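Long-range contact in protease (Penicillium cyclopium, PDB 5Z6O), which cuts proteins as a subtilisin-type serine endopeptidase of the proteinase K kind, probably including casein, gelatin and type IV collagen: residues C253-S265 with G270-G282. Numbering follows the deposited sequence. Where two conformers were deposited one is given.
Sequences CARIVQDAITKIS and GTTTKLLYNGING
Lys274 lays its long side chain over the small bump of Ala260 and ends at the C-terminus of helix 249-259. Its CB rests 3.7 Å from Ala260 CB, and its side chain crosses that of Val257 at about a right angle, CD against CG1. The chain runs extended as far as CE and bends only at its last torsion (chi4 -109°), which swings NZ onto two carbonyls: Val257 O at 2.8 Å, slightly tilted from the carbonyl plane, and Ala260 O, approached from above its plane. The ammonium's charge there probably suits the helix dipole. With alanine in place of Lys274, both carbonyls would probably lose this donor and a gap would open beside Val257 CG1.

Beyond the helix the chain pairs as a short antiparallel hairpin. Ile261 and Leu275 exchange backbone bonds, the shorter from Leu275 N to Ile261 O (2.8 Å), while Thr273 O receives Ile264 N almost straight on (168°). Ile264 lays CB and CG1 against the Thr273 backbone, CG1 3.4 Å from Thr273 O, and Lys263 CB packs on Leu275 CB. Ile261 CD1 sits over one face of the Tyr277 ring, 4.0 Å from the centroid in a CH-pi contact; Gly279 N lies above the opposite face, toward its rim, and Asp259 O meets the edge at CD2. Ile256 CG2 fits against Leu276 CD1.

Residues 274-276 run beside strand 205-208, outermost in the central parallel sheet, through backbone hydrogen bonds of Lys274 and Leu276 to Tyr206. Ile256 and Leu276 both touch Leu205, Leu276 also reaches His233 and Ala237 of helix 227-245, and Leu275 and Lys263 touch Arg15 of helix 11-16.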
# COMPACT_ATOMS: atom_id res chain seq x y z
N CYS A 253 -12.29 -0.54 0.20
CA CYS A 253 -11.85 -1.08 1.49
C CYS A 253 -12.85 -2.10 1.99
O CYS A 253 -12.48 -3.19 2.46
CB CYS A 253 -11.66 0.06 2.51
SG CYS A 253 -10.82 -0.45 4.04
N ALA A 254 -14.15 -1.80 1.82
CA ALA A 254 -15.16 -2.72 2.33
C ALA A 254 -15.13 -4.05 1.56
O ALA A 254 -15.31 -5.12 2.16
CB ALA A 254 -16.56 -2.10 2.22
N ARG A 255 -14.85 -3.99 0.26
CA ARG A 255 -14.77 -5.21 -0.54
C ARG A 255 -13.55 -6.05 -0.16
O ARG A 255 -13.63 -7.28 -0.07
CB ARG A 255 -14.72 -4.83 -2.02
CG ARG A 255 -14.53 -6.02 -2.97
CD ARG A 255 -15.66 -7.03 -2.85
NE ARG A 255 -15.46 -8.06 -3.86
CZ ARG A 255 -15.96 -9.28 -3.78
NH1 ARG A 255 -15.69 -10.15 -4.75
NH2 ARG A 255 -16.70 -9.63 -2.73
N ILE A 256 -12.40 -5.40 0.08
CA ILE A 256 -11.22 -6.12 0.55
C ILE A 256 -11.49 -6.76 1.91
O ILE A 256 -11.11 -7.91 2.15
CB ILE A 256 -10.02 -5.18 0.59
CG1 ILE A 256 -9.57 -4.90 -0.83
CG2 ILE A 256 -8.87 -5.73 1.46
CD1 ILE A 256 -8.71 -3.63 -0.93
N VAL A 257 -12.20 -6.06 2.79
CA VAL A 257 -12.46 -6.65 4.10
C VAL A 257 -13.40 -7.86 3.97
O VAL A 257 -13.24 -8.88 4.66
CB VAL A 257 -13.02 -5.59 5.08
CG1 VAL A 257 -13.58 -6.26 6.32
CG2 VAL A 257 -11.93 -4.51 5.41
N GLN A 258 -14.36 -7.77 3.03
CA GLN A 258 -15.30 -8.87 2.80
C GLN A 258 -14.59 -10.10 2.26
O GLN A 258 -14.92 -11.24 2.63
CB GLN A 258 -16.38 -8.39 1.81
CG GLN A 258 -17.39 -9.44 1.45
CD GLN A 258 -18.43 -8.92 0.47
OE1 GLN A 258 -18.12 -8.24 -0.51
NE2 GLN A 258 -19.70 -9.26 0.73
N ASP A 259 -13.62 -9.91 1.35
CA ASP A 259 -12.84 -11.02 0.78
C ASP A 259 -11.85 -11.62 1.79
O ASP A 259 -11.42 -12.77 1.62
CB ASP A 259 -12.01 -10.52 -0.40
CG ASP A 259 -12.65 -10.71 -1.75
OD1 ASP A 259 -13.47 -11.64 -1.97
OD2 ASP A 259 -12.22 -9.94 -2.65
N ALA A 260 -11.41 -10.85 2.76
CA ALA A 260 -10.32 -11.28 3.66
C ALA A 260 -10.72 -12.48 4.51
O ALA A 260 -11.89 -12.66 4.85
CB ALA A 260 -9.92 -10.10 4.58
N ILE A 261 -9.74 -13.30 4.88
CA ILE A 261 -9.96 -14.54 5.65
C ILE A 261 -9.50 -14.34 7.08
O ILE A 261 -8.52 -13.64 7.35
CB ILE A 261 -9.22 -15.71 4.99
CG1 ILE A 261 -9.78 -15.87 3.58
CG2 ILE A 261 -9.50 -16.97 5.74
CD1 ILE A 261 -9.09 -16.91 2.78
N THR A 262 -10.22 -14.95 8.03
CA THR A 262 -9.87 -14.75 9.43
C THR A 262 -8.70 -15.68 9.77
O THR A 262 -8.85 -16.79 10.29
CB THR A 262 -11.10 -14.98 10.30
OG1 THR A 262 -12.02 -13.90 10.11
CG2 THR A 262 -10.72 -15.00 11.73
N LYS A 263 -7.49 -15.22 9.44
CA LYS A 263 -6.33 -16.07 9.55
C LYS A 263 -5.34 -15.68 10.62
O LYS A 263 -4.43 -16.46 10.87
CB LYS A 263 -5.55 -16.09 8.24
CG LYS A 263 -6.36 -16.55 7.17
CD LYS A 263 -6.81 -17.97 7.51
CE LYS A 263 -5.84 -19.09 7.08
NZ LYS A 263 -5.53 -20.08 8.19
N ILE A 264 -5.42 -14.47 11.17
CA ILE A 264 -4.36 -14.03 12.06
C ILE A 264 -4.48 -14.73 13.41
O ILE A 264 -5.58 -14.81 14.00
CB ILE A 264 -4.38 -12.51 12.23
CG1 ILE A 264 -4.17 -11.84 10.88
CG2 ILE A 264 -3.23 -12.07 13.16
CD1 ILE A 264 -2.82 -12.14 10.24
N SER A 265 -3.35 -15.21 13.91
CA SER A 265 -3.23 -15.85 15.20
C SER A 265 -2.76 -14.82 16.22
O SER A 265 -1.79 -14.10 15.96
CB SER A 265 -2.23 -17.00 15.10
OG SER A 265 -2.11 -17.72 16.32
N GLY A 270 -9.68 -6.59 20.61
CA GLY A 270 -10.32 -5.48 19.96
C GLY A 270 -9.83 -5.23 18.54
O GLY A 270 -10.24 -4.23 17.94
N THR A 271 -8.99 -6.12 17.99
CA THR A 271 -8.42 -5.98 16.64
C THR A 271 -8.92 -7.11 15.75
O THR A 271 -9.01 -8.26 16.18
CB THR A 271 -6.88 -5.99 16.69
OG1 THR A 271 -6.43 -4.99 17.61
CG2 THR A 271 -6.25 -5.68 15.32
N THR A 272 -9.30 -6.76 14.52
CA THR A 272 -9.69 -7.75 13.53
C THR A 272 -8.59 -8.78 13.33
O THR A 272 -7.41 -8.50 13.52
CB THR A 272 -10.00 -7.09 12.19
OG1 THR A 272 -10.47 -8.09 11.29
CG2 THR A 272 -8.75 -6.46 11.59
N THR A 273 -8.99 -10.00 12.96
CA THR A 273 -8.02 -11.01 12.60
C THR A 273 -8.06 -11.33 11.11
O THR A 273 -7.51 -12.35 10.71
CB THR A 273 -8.24 -12.28 13.43
OG1 THR A 273 -9.52 -12.82 13.11
CG2 THR A 273 -8.26 -11.92 14.88
N LYS A 274 -8.63 -10.43 10.31
CA LYS A 274 -8.75 -10.63 8.86
C LYS A 274 -7.43 -10.34 8.16
O LYS A 274 -6.73 -9.39 8.51
CB LYS A 274 -9.84 -9.71 8.28
CG LYS A 274 -11.23 -10.36 8.47
CD LYS A 274 -12.35 -9.57 7.83
CE LYS A 274 -13.66 -10.41 7.77
NZ LYS A 274 -14.05 -10.87 6.38
N LEU A 275 -7.11 -11.19 7.21
CA LEU A 275 -5.86 -11.11 6.44
C LEU A 275 -6.19 -10.96 4.96
O LEU A 275 -7.01 -11.72 4.44
CB LEU A 275 -5.03 -12.39 6.64
CG LEU A 275 -3.74 -12.44 5.76
CD1 LEU A 275 -2.79 -11.28 6.08
CD2 LEU A 275 -3.05 -13.78 6.01
N LEU A 276 -5.50 -10.04 4.27
CA LEU A 276 -5.71 -9.80 2.84
C LEU A 276 -5.72 -11.10 2.04
O LEU A 276 -4.80 -11.91 2.14
CB LEU A 276 -4.57 -8.92 2.33
CG LEU A 276 -4.54 -8.50 0.84
CD1 LEU A 276 -5.85 -7.74 0.51
CD2 LEU A 276 -3.28 -7.64 0.60
N TYR A 277 -6.73 -11.23 1.17
CA TYR A 277 -6.88 -12.37 0.25
C TYR A 277 -7.45 -11.85 -1.06
O TYR A 277 -8.42 -11.09 -1.02
CB TYR A 277 -7.82 -13.40 0.86
CG TYR A 277 -8.08 -14.57 -0.04
CD1 TYR A 277 -7.04 -15.40 -0.46
CD2 TYR A 277 -9.36 -14.84 -0.50
CE1 TYR A 277 -7.29 -16.49 -1.33
CE2 TYR A 277 -9.62 -15.90 -1.32
CZ TYR A 277 -8.59 -16.72 -1.74
OH TYR A 277 -8.88 -17.78 -2.58
N ASN A 278 -6.88 -12.24 -2.21
CA ASN A 278 -7.29 -11.62 -3.48
C ASN A 278 -8.50 -12.29 -4.12
O ASN A 278 -8.94 -11.83 -5.17
CB ASN A 278 -6.10 -11.55 -4.50
CG ASN A 278 -5.72 -12.91 -5.11
OD1 ASN A 278 -4.89 -12.96 -6.03
ND2 ASN A 278 -6.27 -13.98 -4.61
N GLY A 279 -9.05 -13.35 -3.52
CA GLY A 279 -10.29 -13.92 -4.00
C GLY A 279 -10.15 -14.85 -5.20
O GLY A 279 -11.15 -15.15 -5.86
N ILE A 280 -8.94 -15.31 -5.49
CA ILE A 280 -8.69 -15.99 -6.76
C ILE A 280 -9.26 -17.40 -6.74
O ILE A 280 -9.62 -17.93 -7.80
CB ILE A 280 -7.19 -15.99 -7.10
CG1 ILE A 280 -6.95 -16.42 -8.54
CG2 ILE A 280 -6.44 -16.88 -6.11
CD1 ILE A 280 -7.29 -15.35 -9.58
N ASN A 281 -9.37 -18.00 -5.56
CA ASN A 281 -9.90 -19.36 -5.35
C ASN A 281 -9.17 -20.38 -6.23
O ASN A 281 -9.77 -21.07 -7.07
CB ASN A 281 -11.41 -19.37 -5.57
CG ASN A 281 -12.15 -18.57 -4.52
OD1 ASN A 281 -11.90 -18.71 -3.32
ND2 ASN A 281 -13.06 -17.71 -4.96
N GLY A 282 -7.86 -20.47 -6.02
CA GLY A 282 -6.98 -21.21 -6.90
C GLY A 282 -7.03 -22.72 -6.72
O GLY A 282 -7.10 -23.45 -7.70
O HOH W 1 -8.93 -9.34 1.14